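Local coordinates for protein Rho guanine nucleotide exchange factor 12 (Homo sapiens, PDB 1TXD) that acts as a guanine nucleotide exchange factor for the GTPase RhoA, here as its catalytic DH domain with the adjoining PH domain, at residues 41-46 with 167-172; 49-54 with 67-72; 120-125 with 208-213; 257-262 with 354-359. The protein carries 1 engineered substitution. All coordinates share one frame; numbering follows the deposited sequence.

Contact 1 of 4, residues 41-46 with 167-172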
loop_
_atom_site.group_PDB
_atom_site.type_symbol
_atom_site.label_atom_id
_atom_site.label_comp_id
_atom_site.label_asym_id
_atom_site.label_seq_id
_atom_site.Cartn_x
_atom_site.Cartn_y
_atom_site.Cartn_z
ATOM N N ARG A 41 -3.775 2.717 -21.387
ATOM C CA ARG A 41 -3.189 1.687 -22.248
ATOM C C ARG A 41 -2.482 0.593 -21.455
ATOM O O ARG A 41 -2.518 -0.546 -21.841
ATOM C CB ARG A 41 -2.204 2.316 -23.243
ATOM C CG ARG A 41 -2.289 1.705 -24.626
ATOM C CD ARG A 41 -1.336 2.339 -25.661
ATOM N NE ARG A 41 -2.050 3.367 -26.417
ATOM C CZ ARG A 41 -1.938 4.695 -26.264
ATOM N NH1 ARG A 41 -1.100 5.241 -25.392
ATOM N NH2 ARG A 41 -2.665 5.488 -27.033
ATOM N N THR A 42 -1.800 1.001 -20.385
ATOM C CA THR A 42 -1.135 0.158 -19.434
ATOM C C THR A 42 -2.142 -0.740 -18.717
ATOM O O THR A 42 -1.946 -1.983 -18.563
ATOM C CB THR A 42 -0.423 1.110 -18.428
ATOM O OG1 THR A 42 0.649 1.745 -19.099
ATOM C CG2 THR A 42 0.314 0.424 -17.405
ATOM N N LEU A 43 -3.258 -0.121 -18.325
ATOM C CA LEU A 43 -4.266 -0.848 -17.602
ATOM C C LEU A 43 -4.918 -1.876 -18.556
ATOM O O LEU A 43 -5.237 -2.999 -18.121
ATOM C CB LEU A 43 -5.297 0.090 -16.973
ATOM C CG LEU A 43 -4.846 0.895 -15.745
ATOM C CD1 LEU A 43 -6.017 1.712 -15.185
ATOM C CD2 LEU A 43 -4.262 0.055 -14.674
ATOM N N LYS A 44 -5.096 -1.534 -19.805
ATOM C CA LYS A 44 -5.591 -2.534 -20.791
ATOM C C LYS A 44 -4.593 -3.695 -21.018
ATOM O O LYS A 44 -5.046 -4.791 -21.331
ATOM C CB LYS A 44 -5.972 -1.911 -22.106
ATOM C CG LYS A 44 -7.065 -0.857 -22.050
ATOM C CD LYS A 44 -7.606 -0.561 -23.478
ATOM C CE LYS A 44 -8.944 0.156 -23.457
ATOM N NZ LYS A 44 -9.122 1.050 -24.615
ATOM N N VAL A 45 -3.282 -3.485 -20.799
ATOM C CA VAL A 45 -2.301 -4.583 -20.784
ATOM C C VAL A 45 -2.556 -5.522 -19.610
ATOM O O VAL A 45 -2.685 -6.695 -19.859
ATOM C CB VAL A 45 -0.788 -4.137 -20.773
ATOM C CG1 VAL A 45 0.188 -5.366 -20.642
ATOM C CG2 VAL A 45 -0.445 -3.370 -21.971
ATOM N N LEU A 46 -2.572 -5.048 -18.341
ATOM C CA LEU A 46 -2.975 -5.903 -17.229
ATOM C C LEU A 46 -4.209 -6.686 -17.606
ATOM O O LEU A 46 -4.288 -7.911 -17.382
ATOM C CB LEU A 46 -3.357 -5.134 -15.999
ATOM C CG LEU A 46 -2.100 -4.731 -15.209
ATOM C CD1 LEU A 46 -2.547 -3.973 -14.065
ATOM C CD2 LEU A 46 -1.412 -6.045 -14.771
ATOM N N ILE A 167 1.634 -4.037 -12.044
ATOM C CA ILE A 167 0.576 -3.735 -11.128
ATOM C C ILE A 167 0.725 -2.440 -10.368
ATOM O O ILE A 167 -0.217 -1.681 -10.253
ATOM C CB ILE A 167 0.422 -4.969 -10.243
ATOM C CG1 ILE A 167 -0.568 -5.921 -10.903
ATOM C CG2 ILE A 167 -0.054 -4.682 -8.805
ATOM C CD1 ILE A 167 -0.306 -7.268 -10.368
ATOM N N PRO A 168 1.944 -2.152 -9.925
ATOM C CA PRO A 168 2.227 -0.894 -9.227
ATOM C C PRO A 168 2.060 0.424 -10.075
ATOM O O PRO A 168 2.459 1.524 -9.574
ATOM C CB PRO A 168 3.685 -1.037 -8.765
ATOM C CG PRO A 168 4.041 -2.523 -8.758
ATOM C CD PRO A 168 3.086 -3.072 -10.028
ATOM N N THR A 169 1.553 0.306 -11.315
ATOM C CA THR A 169 1.363 1.468 -12.162
ATOM C C THR A 169 0.202 2.319 -11.660
ATOM O O THR A 169 0.311 3.570 -11.786
ATOM C CB THR A 169 1.173 1.145 -13.638
ATOM O OG1 THR A 169 0.135 0.161 -13.806
ATOM C CG2 THR A 169 2.441 0.503 -14.199
ATOM N N GLN A 170 -0.845 1.707 -11.056
ATOM C CA GLN A 170 -1.931 2.502 -10.486
ATOM C C GLN A 170 -1.449 3.462 -9.368
ATOM O O GLN A 170 -1.732 4.671 -9.411
ATOM C CB GLN A 170 -3.007 1.636 -9.900
ATOM C CG GLN A 170 -4.220 2.426 -9.498
ATOM C CD GLN A 170 -4.931 3.163 -10.711
ATOM O OE1 GLN A 170 -4.735 2.822 -11.908
ATOM N NE2 GLN A 170 -5.746 4.156 -10.377
ATOM N N MET A 171 -0.720 2.953 -8.382
ATOM C CA MET A 171 -0.218 3.826 -7.308
ATOM C C MET A 171 0.625 4.925 -7.916
ATOM O O MET A 171 0.496 6.077 -7.505
ATOM C CB MET A 171 0.562 3.008 -6.263
ATOM C CG MET A 171 1.228 3.790 -5.092
ATOM S SD MET A 171 0.033 4.268 -3.791
ATOM C CE MET A 171 -0.084 5.956 -4.103
ATOM N N GLN A 172 1.477 4.617 -8.903
ATOM C CA GLN A 172 2.426 5.620 -9.400
ATOM C C GLN A 172 1.652 6.792 -10.026
ATOM O O GLN A 172 1.959 7.952 -9.798
ATOM C CB GLN A 172 3.442 5.045 -10.415
ATOM C CG GLN A 172 4.550 6.104 -10.829
ATOM C CD GLN A 172 5.496 6.522 -9.669
ATOM O OE1 GLN A 172 5.406 5.974 -8.555
ATOM N NE2 GLN A 172 6.421 7.476 -9.934
#

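Contact 2 of 4, residues 49-54 with 67-72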
loop_
_atom_site.group_PDB
_atom_site.type_symbol
_atom_site.label_atom_id
_atom_site.label_comp_id
_atom_site.label_asym_id
_atom_site.label_seq_id
_atom_site.Cartn_x
_atom_site.Cartn_y
_atom_site.Cartn_z
ATOM N N VAL A 49 -3.772 -8.953 -21.277
ATOM C CA VAL A 49 -2.707 -9.947 -21.368
ATOM C C VAL A 49 -2.805 -10.951 -20.209
ATOM O O VAL A 49 -2.601 -12.137 -20.453
ATOM C CB VAL A 49 -1.307 -9.308 -21.459
ATOM C CG1 VAL A 49 -0.220 -10.372 -21.433
ATOM C CG2 VAL A 49 -1.199 -8.476 -22.721
ATOM N N PHE A 50 -3.177 -10.459 -19.000
ATOM C CA PHE A 50 -3.211 -11.217 -17.789
ATOM C C PHE A 50 -4.597 -11.628 -17.353
ATOM O O PHE A 50 -4.865 -12.817 -17.285
ATOM C CB PHE A 50 -2.465 -10.494 -16.620
ATOM C CG PHE A 50 -1.025 -10.331 -16.887
ATOM C CD1 PHE A 50 -0.129 -11.369 -16.641
ATOM C CD2 PHE A 50 -0.553 -9.207 -17.526
ATOM C CE1 PHE A 50 1.191 -11.261 -16.992
ATOM C CE2 PHE A 50 0.791 -9.088 -17.860
ATOM C CZ PHE A 50 1.663 -10.121 -17.589
ATOM N N TYR A 51 -5.456 -10.667 -16.996
ATOM C CA TYR A 51 -6.640 -10.972 -16.242
ATOM C C TYR A 51 -7.614 -11.717 -17.139
ATOM O O TYR A 51 -8.085 -12.802 -16.787
ATOM C CB TYR A 51 -7.329 -9.717 -15.707
ATOM C CG TYR A 51 -8.687 -10.044 -15.117
ATOM C CD1 TYR A 51 -8.806 -10.564 -13.855
ATOM C CD2 TYR A 51 -9.834 -9.966 -15.903
ATOM C CE1 TYR A 51 -10.076 -10.958 -13.325
ATOM C CE2 TYR A 51 -11.110 -10.326 -15.396
ATOM C CZ TYR A 51 -11.212 -10.793 -14.071
ATOM O OH TYR A 51 -12.454 -11.151 -13.569
ATOM N N GLN A 52 -7.903 -11.156 -18.282
ATOM C CA GLN A 52 -8.922 -11.787 -19.177
ATOM C C GLN A 52 -8.474 -13.205 -19.569
ATOM O O GLN A 52 -9.216 -14.148 -19.396
ATOM C CB GLN A 52 -9.168 -10.956 -20.403
ATOM C CG GLN A 52 -9.981 -9.620 -20.247
ATOM C CD GLN A 52 -11.312 -9.721 -19.483
ATOM O OE1 GLN A 52 -12.172 -10.596 -19.810
ATOM N NE2 GLN A 52 -11.540 -8.783 -18.557
ATOM N N ARG A 53 -7.252 -13.365 -20.057
ATOM C CA ARG A 53 -6.702 -14.691 -20.411
ATOM C C ARG A 53 -6.732 -15.751 -19.286
ATOM O O ARG A 53 -7.208 -16.854 -19.488
ATOM C CB ARG A 53 -5.255 -14.551 -20.900
ATOM C CG ARG A 53 -5.107 -13.825 -22.232
ATOM C CD ARG A 53 -4.745 -14.766 -23.374
ATOM N NE ARG A 53 -4.496 -14.066 -24.623
ATOM C CZ ARG A 53 -4.151 -14.672 -25.764
ATOM N NH1 ARG A 53 -3.988 -16.004 -25.811
ATOM N NH2 ARG A 53 -3.946 -13.936 -26.863
ATOM N N VAL A 54 -6.216 -15.420 -18.102
ATOM C CA VAL A 54 -6.173 -16.374 -17.020
ATOM C C VAL A 54 -7.557 -16.767 -16.554
ATOM O O VAL A 54 -7.793 -17.884 -16.142
ATOM C CB VAL A 54 -5.371 -15.812 -15.807
ATOM C CG1 VAL A 54 -6.226 -14.950 -14.921
ATOM C CG2 VAL A 54 -4.837 -16.956 -14.976
ATOM N N LYS A 67 -7.799 -12.072 -5.021
ATOM C CA LYS A 67 -6.622 -11.676 -4.264
ATOM C C LYS A 67 -5.547 -11.112 -5.247
ATOM O O LYS A 67 -4.793 -10.266 -4.852
ATOM C CB LYS A 67 -6.051 -12.851 -3.495
ATOM C CG LYS A 67 -6.660 -13.052 -2.114
ATOM C CD LYS A 67 -6.045 -12.016 -1.097
ATOM C CE LYS A 67 -6.692 -12.143 0.214
ATOM N NZ LYS A 67 -6.431 -10.995 1.211
ATOM N N ILE A 68 -5.535 -11.521 -6.534
ATOM C CA ILE A 68 -4.436 -11.030 -7.429
ATOM C C ILE A 68 -4.798 -9.671 -8.119
ATOM O O ILE A 68 -4.036 -8.709 -8.005
ATOM C CB ILE A 68 -4.010 -12.098 -8.416
ATOM C CG1 ILE A 68 -3.335 -13.259 -7.624
ATOM C CG2 ILE A 68 -3.051 -11.515 -9.439
ATOM C CD1 ILE A 68 -2.926 -14.369 -8.477
ATOM N N PHE A 69 -6.013 -9.606 -8.641
ATOM C CA PHE A 69 -6.520 -8.522 -9.490
ATOM C C PHE A 69 -7.572 -7.607 -8.907
ATOM O O PHE A 69 -7.860 -6.545 -9.479
ATOM C CB PHE A 69 -7.152 -9.165 -10.763
ATOM C CG PHE A 69 -6.174 -9.926 -11.591
ATOM C CD1 PHE A 69 -5.130 -9.245 -12.263
ATOM C CD2 PHE A 69 -6.292 -11.329 -11.734
ATOM C CE1 PHE A 69 -4.173 -9.971 -13.024
ATOM C CE2 PHE A 69 -5.349 -12.076 -12.479
ATOM C CZ PHE A 69 -4.309 -11.399 -13.165
ATOM N N SER A 70 -8.221 -8.051 -7.827
ATOM C CA SER A 70 -9.212 -7.263 -7.084
ATOM C C SER A 70 -10.095 -6.487 -8.008
ATOM O O SER A 70 -10.863 -7.059 -8.886
ATOM C CB SER A 70 -8.506 -6.427 -5.993
ATOM O OG SER A 70 -7.608 -5.414 -6.550
ATOM N N ASN A 71 -10.030 -5.179 -7.858
ATOM C CA ASN A 71 -10.927 -4.257 -8.570
ATOM C C ASN A 71 -10.253 -3.621 -9.764
ATOM O O ASN A 71 -10.586 -2.530 -10.103
ATOM C CB ASN A 71 -11.478 -3.187 -7.647
ATOM C CG ASN A 71 -10.434 -2.204 -7.232
ATOM O OD1 ASN A 71 -9.265 -2.524 -7.258
ATOM N ND2 ASN A 71 -10.832 -0.960 -6.986
ATOM N N LEU A 72 -9.347 -4.353 -10.421
ATOM C CA LEU A 72 -8.831 -3.982 -11.737
ATOM C C LEU A 72 -9.933 -3.499 -12.738
ATOM O O LEU A 72 -9.774 -2.476 -13.403
ATOM C CB LEU A 72 -8.092 -5.160 -12.455
ATOM C CG LEU A 72 -7.500 -4.741 -13.808
ATOM C CD1 LEU A 72 -6.489 -3.563 -13.652
ATOM C CD2 LEU A 72 -6.763 -5.945 -14.426
#

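Contact 3 of 4, residues 120-125 with 208-213. Engineered in segment 208-213: F210 (natural residue Tyr).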
loop_
_atom_site.group_PDB
_atom_site.type_symbol
_atom_site.label_atom_id
_atom_site.label_comp_id
_atom_site.label_asym_id
_atom_site.label_seq_id
_atom_site.Cartn_x
_atom_site.Cartn_y
_atom_site.Cartn_z
ATOM N N ALA A 120 -11.622 3.670 -5.244
ATOM C CA ALA A 120 -11.279 2.600 -6.163
ATOM C C ALA A 120 -9.776 2.387 -6.112
ATOM O O ALA A 120 -9.301 1.251 -5.987
ATOM C CB ALA A 120 -11.731 2.903 -7.549
ATOM N N ALA A 121 -9.023 3.467 -6.186
ATOM C CA ALA A 121 -7.579 3.338 -6.099
ATOM C C ALA A 121 -7.124 2.787 -4.739
ATOM O O ALA A 121 -6.039 2.156 -4.627
ATOM C CB ALA A 121 -6.887 4.682 -6.347
ATOM N N ALA A 122 -7.885 3.073 -3.697
ATOM C CA ALA A 122 -7.479 2.642 -2.319
ATOM C C ALA A 122 -7.607 1.133 -2.221
ATOM O O ALA A 122 -6.774 0.462 -1.590
ATOM C CB ALA A 122 -8.364 3.305 -1.200
ATOM N N THR A 123 -8.649 0.616 -2.862
ATOM C CA THR A 123 -8.908 -0.828 -2.900
ATOM C C THR A 123 -7.841 -1.550 -3.766
ATOM O O THR A 123 -7.160 -2.484 -3.287
ATOM C CB THR A 123 -10.315 -1.084 -3.415
ATOM O OG1 THR A 123 -11.265 -0.621 -2.434
ATOM C CG2 THR A 123 -10.605 -2.544 -3.579
ATOM N N PHE A 124 -7.702 -1.137 -5.036
ATOM C CA PHE A 124 -6.621 -1.679 -5.864
ATOM C C PHE A 124 -5.251 -1.567 -5.193
ATOM O O PHE A 124 -4.580 -2.559 -4.982
ATOM C CB PHE A 124 -6.559 -1.094 -7.248
ATOM C CG PHE A 124 -5.637 -1.841 -8.147
ATOM C CD1 PHE A 124 -6.004 -3.033 -8.670
ATOM C CD2 PHE A 124 -4.428 -1.320 -8.523
ATOM C CE1 PHE A 124 -5.167 -3.741 -9.501
ATOM C CE2 PHE A 124 -3.601 -2.032 -9.367
ATOM C CZ PHE A 124 -3.979 -3.219 -9.858
ATOM N N CYS A 125 -4.850 -0.386 -4.809
ATOM C CA CYS A 125 -3.495 -0.182 -4.394
ATOM C C CYS A 125 -3.135 -0.787 -3.017
ATOM O O CYS A 125 -2.001 -1.154 -2.785
ATOM C CB CYS A 125 -3.157 1.332 -4.372
ATOM S SG CYS A 125 -3.309 2.222 -5.948
ATOM N N LEU A 208 -4.445 11.171 -2.810
ATOM C CA LEU A 208 -3.210 10.456 -2.683
ATOM C C LEU A 208 -2.985 10.081 -1.226
ATOM O O LEU A 208 -2.693 8.926 -0.959
ATOM C CB LEU A 208 -2.040 11.299 -3.201
ATOM C CG LEU A 208 -0.629 10.785 -2.969
ATOM C CD1 LEU A 208 -0.428 9.439 -3.624
ATOM C CD2 LEU A 208 0.464 11.862 -3.424
ATOM N N ASN A 209 -3.107 11.042 -0.300
ATOM C CA ASN A 209 -2.946 10.756 1.121
ATOM C C ASN A 209 -3.884 9.678 1.671
ATOM O O ASN A 209 -3.473 8.929 2.552
ATOM C CB ASN A 209 -3.094 12.030 1.969
ATOM C CG ASN A 209 -1.971 13.015 1.734
ATOM O OD1 ASN A 209 -2.213 14.211 1.520
ATOM N ND2 ASN A 209 -0.732 12.526 1.771
ATOM N N PHE A 210 -5.123 9.610 1.153
ATOM C CA PHE A 210 -6.119 8.603 1.557
ATOM C C PHE A 210 -5.688 7.263 1.012
ATOM O O PHE A 210 -5.843 6.230 1.633
ATOM C CB PHE A 210 -7.508 8.965 0.982
ATOM C CG PHE A 210 -8.635 7.962 1.307
ATOM C CD1 PHE A 210 -8.942 6.931 0.444
ATOM C CD2 PHE A 210 -9.411 8.114 2.467
ATOM C CE1 PHE A 210 -10.006 6.022 0.728
ATOM C CE2 PHE A 210 -10.461 7.230 2.770
ATOM C CZ PHE A 210 -10.753 6.164 1.884
ATOM N N VAL A 211 -5.191 7.260 -0.209
ATOM C CA VAL A 211 -4.734 6.011 -0.779
ATOM C C VAL A 211 -3.495 5.537 -0.033
ATOM O O VAL A 211 -3.460 4.418 0.446
ATOM C CB VAL A 211 -4.523 6.114 -2.228
ATOM C CG1 VAL A 211 -3.778 4.839 -2.754
ATOM C CG2 VAL A 211 -5.887 6.255 -2.856
ATOM N N ASN A 212 -2.515 6.406 0.119
ATOM C CA ASN A 212 -1.304 6.069 0.880
ATOM C C ASN A 212 -1.536 5.511 2.278
ATOM O O ASN A 212 -0.716 4.746 2.779
ATOM C CB ASN A 212 -0.349 7.274 1.000
ATOM C CG ASN A 212 0.513 7.470 -0.248
ATOM O OD1 ASN A 212 0.619 6.576 -1.108
ATOM N ND2 ASN A 212 1.103 8.650 -0.375
ATOM N N GLN A 213 -2.606 5.934 2.940
ATOM C CA GLN A 213 -2.813 5.567 4.339
ATOM C C GLN A 213 -3.413 4.152 4.360
ATOM O O GLN A 213 -3.088 3.326 5.187
ATOM C CB GLN A 213 -3.700 6.639 5.013
ATOM C CG GLN A 213 -3.965 6.509 6.492
ATOM C CD GLN A 213 -2.762 6.018 7.281
ATOM O OE1 GLN A 213 -1.730 6.694 7.321
ATOM N NE2 GLN A 213 -2.888 4.835 7.903
#

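Contact 4 of 4, residues 257-262 with 354-359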
loop_
_atom_site.group_PDB
_atom_site.type_symbol
_atom_site.label_atom_id
_atom_site.label_comp_id
_atom_site.label_asym_id
_atom_site.label_seq_id
_atom_site.Cartn_x
_atom_site.Cartn_y
_atom_site.Cartn_z
ATOM N N MET A 257 -0.702 -5.165 14.453
ATOM C CA MET A 257 0.687 -5.082 14.932
ATOM C C MET A 257 1.113 -3.633 15.059
ATOM O O MET A 257 0.839 -2.821 14.176
ATOM C CB MET A 257 1.633 -5.821 13.971
ATOM C CG MET A 257 3.160 -5.584 14.150
ATOM S SD MET A 257 4.130 -6.710 13.023
ATOM C CE MET A 257 4.003 -8.148 13.885
ATOM N N ILE A 258 1.782 -3.323 16.169
ATOM C CA ILE A 258 2.241 -1.977 16.486
ATOM C C ILE A 258 3.757 -1.846 16.356
ATOM O O ILE A 258 4.257 -0.803 15.930
ATOM C CB ILE A 258 1.764 -1.607 17.903
ATOM C CG1 ILE A 258 0.287 -1.199 17.844
ATOM C CG2 ILE A 258 2.626 -0.478 18.539
ATOM C CD1 ILE A 258 -0.683 -2.359 17.873
ATOM N N HIS A 259 4.485 -2.900 16.710
ATOM C CA HIS A 259 5.941 -2.883 16.639
ATOM C C HIS A 259 6.517 -4.286 16.421
ATOM O O HIS A 259 5.857 -5.288 16.682
ATOM C CB HIS A 259 6.518 -2.255 17.924
ATOM C CG HIS A 259 7.904 -1.722 17.758
ATOM N ND1 HIS A 259 9.024 -2.506 17.921
ATOM C CD2 HIS A 259 8.350 -0.496 17.402
ATOM C CE1 HIS A 259 10.104 -1.783 17.684
ATOM N NE2 HIS A 259 9.724 -0.559 17.368
ATOM N N GLU A 260 7.748 -4.339 15.933
ATOM C CA GLU A 260 8.486 -5.589 15.814
ATOM C C GLU A 260 9.999 -5.358 15.775
ATOM O O GLU A 260 10.473 -4.303 15.335
ATOM C CB GLU A 260 8.063 -6.335 14.545
ATOM C CG GLU A 260 8.528 -5.656 13.267
ATOM C CD GLU A 260 7.913 -6.248 12.025
ATOM O OE1 GLU A 260 8.099 -7.454 11.787
ATOM O OE2 GLU A 260 7.244 -5.503 11.290
ATOM N N GLY A 261 10.761 -6.351 16.230
ATOM C CA GLY A 261 12.212 -6.304 16.117
ATOM C C GLY A 261 12.951 -7.498 16.702
ATOM O O GLY A 261 12.344 -8.387 17.300
ATOM N N PRO A 262 14.270 -7.521 16.525
ATOM C CA PRO A 262 15.120 -8.492 17.224
ATOM C C PRO A 262 15.367 -8.127 18.713
ATOM O O PRO A 262 16.035 -7.125 19.007
ATOM C CB PRO A 262 16.439 -8.456 16.431
ATOM C CG PRO A 262 16.279 -7.402 15.371
ATOM C CD PRO A 262 15.055 -6.614 15.671
ATOM N N VAL A 354 20.440 1.307 22.791
ATOM C CA VAL A 354 19.675 2.086 23.756
ATOM C C VAL A 354 18.454 2.695 23.069
ATOM O O VAL A 354 17.345 2.649 23.590
ATOM C CB VAL A 354 20.513 3.229 24.400
ATOM C CG1 VAL A 354 19.734 3.882 25.539
ATOM C CG2 VAL A 354 21.867 2.714 24.902
ATOM N N SER A 355 18.662 3.250 21.885
ATOM C CA SER A 355 17.595 3.963 21.200
ATOM C C SER A 355 16.347 3.098 20.982
ATOM O O SER A 355 15.234 3.550 21.258
ATOM C CB SER A 355 18.121 4.548 19.895
ATOM O OG SER A 355 19.161 5.467 20.198
ATOM N N GLU A 356 16.532 1.856 20.531
ATOM C CA GLU A 356 15.399 0.976 20.225
ATOM C C GLU A 356 14.649 0.460 21.456
ATOM O O GLU A 356 13.430 0.338 21.411
ATOM C CB GLU A 356 15.829 -0.202 19.338
ATOM C CG GLU A 356 14.758 -1.284 19.194
ATOM C CD GLU A 356 14.976 -2.201 18.014
ATOM O OE1 GLU A 356 16.082 -2.167 17.434
ATOM O OE2 GLU A 356 14.040 -2.961 17.682
ATOM N N LYS A 357 15.358 0.159 22.546
ATOM C CA LYS A 357 14.691 -0.298 23.767
ATOM C C LYS A 357 13.852 0.804 24.413
ATOM O O LYS A 357 12.981 0.506 25.227
ATOM C CB LYS A 357 15.681 -0.888 24.795
ATOM C CG LYS A 357 16.551 0.121 25.517
ATOM C CD LYS A 357 15.950 0.598 26.846
ATOM C CE LYS A 357 16.999 1.262 27.720
ATOM N NZ LYS A 357 16.494 2.515 28.345
ATOM N N THR A 358 14.107 2.065 24.060
ATOM C CA THR A 358 13.286 3.163 24.579
ATOM C C THR A 358 11.988 3.239 23.791
ATOM O O THR A 358 10.951 3.594 24.345
ATOM C CB THR A 358 14.025 4.533 24.559
ATOM O OG1 THR A 358 15.442 4.343 24.631
ATOM C CG2 THR A 358 13.713 5.328 25.823
ATOM N N VAL A 359 12.053 2.904 22.504
ATOM C CA VAL A 359 10.854 2.703 21.689
ATOM C C VAL A 359 10.059 1.494 22.217
ATOM O O VAL A 359 8.855 1.596 22.451
ATOM C CB VAL A 359 11.220 2.543 20.195
ATOM C CG1 VAL A 359 10.042 2.027 19.373
ATOM C CG2 VAL A 359 11.715 3.870 19.623
#

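Contact 1 of 4, residues 41-46 with 167-172
The methyl CG2 of T42 meets the side chain of T169 tip to tip, 3.6 Å from its OG1 and 3.8 Å from its CG2. CG2 of T42 stands anti to the backbone N, which leaves OG1 beside that N, where it bonds to A38 O one turn back. T169 places OG1 between its own N and carbonyl carbon (chi1 52°), and the hydroxyl bonds to I166 O. Both hydroxyls are thus held by backbone carbonyls of their own side, and across the contact T42 offers a methyl. L43 and Q170 cross at about a right angle. Both leucine methyls come up to the amide oxygen, CD1 of L43 at 3.7 Å from Q170 OE1 and CD2 at 3.9 Å. The amide of Q170 is bonded at both ends, OE1 to H39 NE2 and NE2 to H79 NE2. One turn along helix 20-57 from T42, L46 crosses I167 at about a right angle, with CD2 of L46 4.0 Å from I167 CG1. P168 sits at the N-cap position, right before helix 169-186, so the contact joins the first turn of this helix to the middle of helix 20-57. In DH domains the helices carrying conserved regions 1 and 3 form much of the GTPase-binding surface, and these two helices probably play that part here. In two of the three pairs methyls lie against polar atoms bonded to other partners, while L46 with I167 is apolar; the buried glutamine amide, gripped at both ends, is probably fixed in its rotation.

Contact 2 of 4, residues 49-54 with 67-72
F69 O accepts the N-H of L72 at 2.8 Å, closing a type II' turn that places both side chains against helix 20-57. S70, with positive phi, ends helix 62-69 inside this turn. The F69 ring carries the contact. Over the centre of one face lies CB of Y51, 4.0 Å from the ring centroid and only 8° off the ring normal, a CH-pi contact; the opposite face is covered by CG2 of its own neighbour I68. The Y51 ring then turns an edge to the F69 face in an offset edge-to-face pair, with planes at 85° and the nearest carbons, Y51 CD1 and F69 CD2, 3.4 Å apart. CG of Y51, anti to the backbone N (chi1 171°), is directed to the F69 side, where the ring edge meets the face. At the far end of the phenylalanine, CE1 meets CB of F50 at 4.0 Å, and V54 reaches toward the ring tip to tip, its CG1 3.9 Å from F69 CE2. L72 adds CD2, 4.0 Å from Y51 CB. An alanine in place of F69 would probably leave Y51 without its aromatic partner and open a gap between the helices beside V54 and F50. The segment 49-54 includes a wider pi-type turn at 49-52. V49 and F50 also pack on A152, and R53 and V54 on F148, both of helix 143-154, while from segment 67-72 I68 rests on helix 128-141 and N71 on helix 112-126, so the contact lies within the all-helical DH bundle.

Contact 3 of 4, residues 120-125 with 208-213
V211 points its CB toward helix 120-125 and forks there into two methyls. CG1, anti to the backbone N (chi1 169°), meets CB of C125 at 3.9 Å and A121 O at 4.0 Å, with the C125 sulfur a little farther off. CG2, beside the N, lies against the other end of the same helical turn, 4.0 Å from A121 CB and 3.9 Å from A122 N. The valine therefore sits over the backbone between A121, A122 and C125, whose small side chains admit it. Here the two helices run in the same general direction, crossing at 29°, with axes 8.7 Å apart. An alanine at V211 would lose both methyls and would probably leave a gap over A121 and C125. Beside it, F210, an engineered residue that replaces a natural tyrosine, leans its ring obliquely on A122, CE1 being 3.7 Å from A122 CB. K118 makes a cation-pi contact with this ring, and H119 meets it with its own. The contacts between side chains of the two segments are all apolar. M171 of helix 169-186 touches both V211 and C125, and L174 of that helix touches A121; helix 72-90 packs on A120 and F124. Helix 112-126 thus packs, within the DH bundle, against helices 72-90, 169-186 and 191-230, the last being the long helix that leads on toward the PH domain.

Contact 4 of 4, residues 257-262 with 354-359
Strand 257-262 and helix 354-359 run at 146° to each other, their axes 10.6 Å apart, with a classic beta bulge in the strand at I258 and H259, both facing L279. This is the PH fold, in which the C-terminal helix packs against a beta sandwich; here its first turns meet the first strand of the domain. H259 points toward the helix with CG anti to its backbone N (chi1 -158°). The side chains of H259 and V359 cross at about a right angle, and the methyl CG1 of V359 sits obliquely to the ring, 3.3 Å from NE2 and 3.6 Å from CD2 of H259. E356, one turn earlier, stretches an extended chain toward the strand, and its OE2 lies at the edge of the imidazole, 4.1 Å from H259 CE1. Ring and carboxylate planes stand 65° apart, and NE2 of H259 is 4.9 Å from OE2 of E356, too far for a direct bond; the carboxylate may still favour a protonated imidazole, though the charge is not seen. OE2 is instead bonded to W360 NE1, and the W360 ring meets that of H259 edge-to-face, so W360 contacts both residues. L363 of the same helix also touches H259. P262 lies beside the carboxylate, with its CD 4.3 Å from E356 OE2. The same oxygen approaches the strand where there is no side chain, coming to 4.1 Å from G261 CA.

Overall arrangement
Contacts 1, 2 and 3 all belong to the helical DH domain, and contact 4 to the PH domain. Contacts 1 and 2 share helix 20-57, their centres 11 Å apart, and contact 2 is nested in the chain loop that contact 1 closes. Contact 3 alternates with contact 1 along the chain, their centres 14 Å apart, and M171 bridges them by packing on L208 and N212. N71 ties contact 2 to contact 3, probably through a hydrogen bond from ND2 to A120 O. Contact 4 comes last along the chain, its centre 28 to 38 Å from the others, and touches none. Helix 191-230 carries contact 3 and also reaches M257, linking the exchange-factor bundle to the PH sandwich.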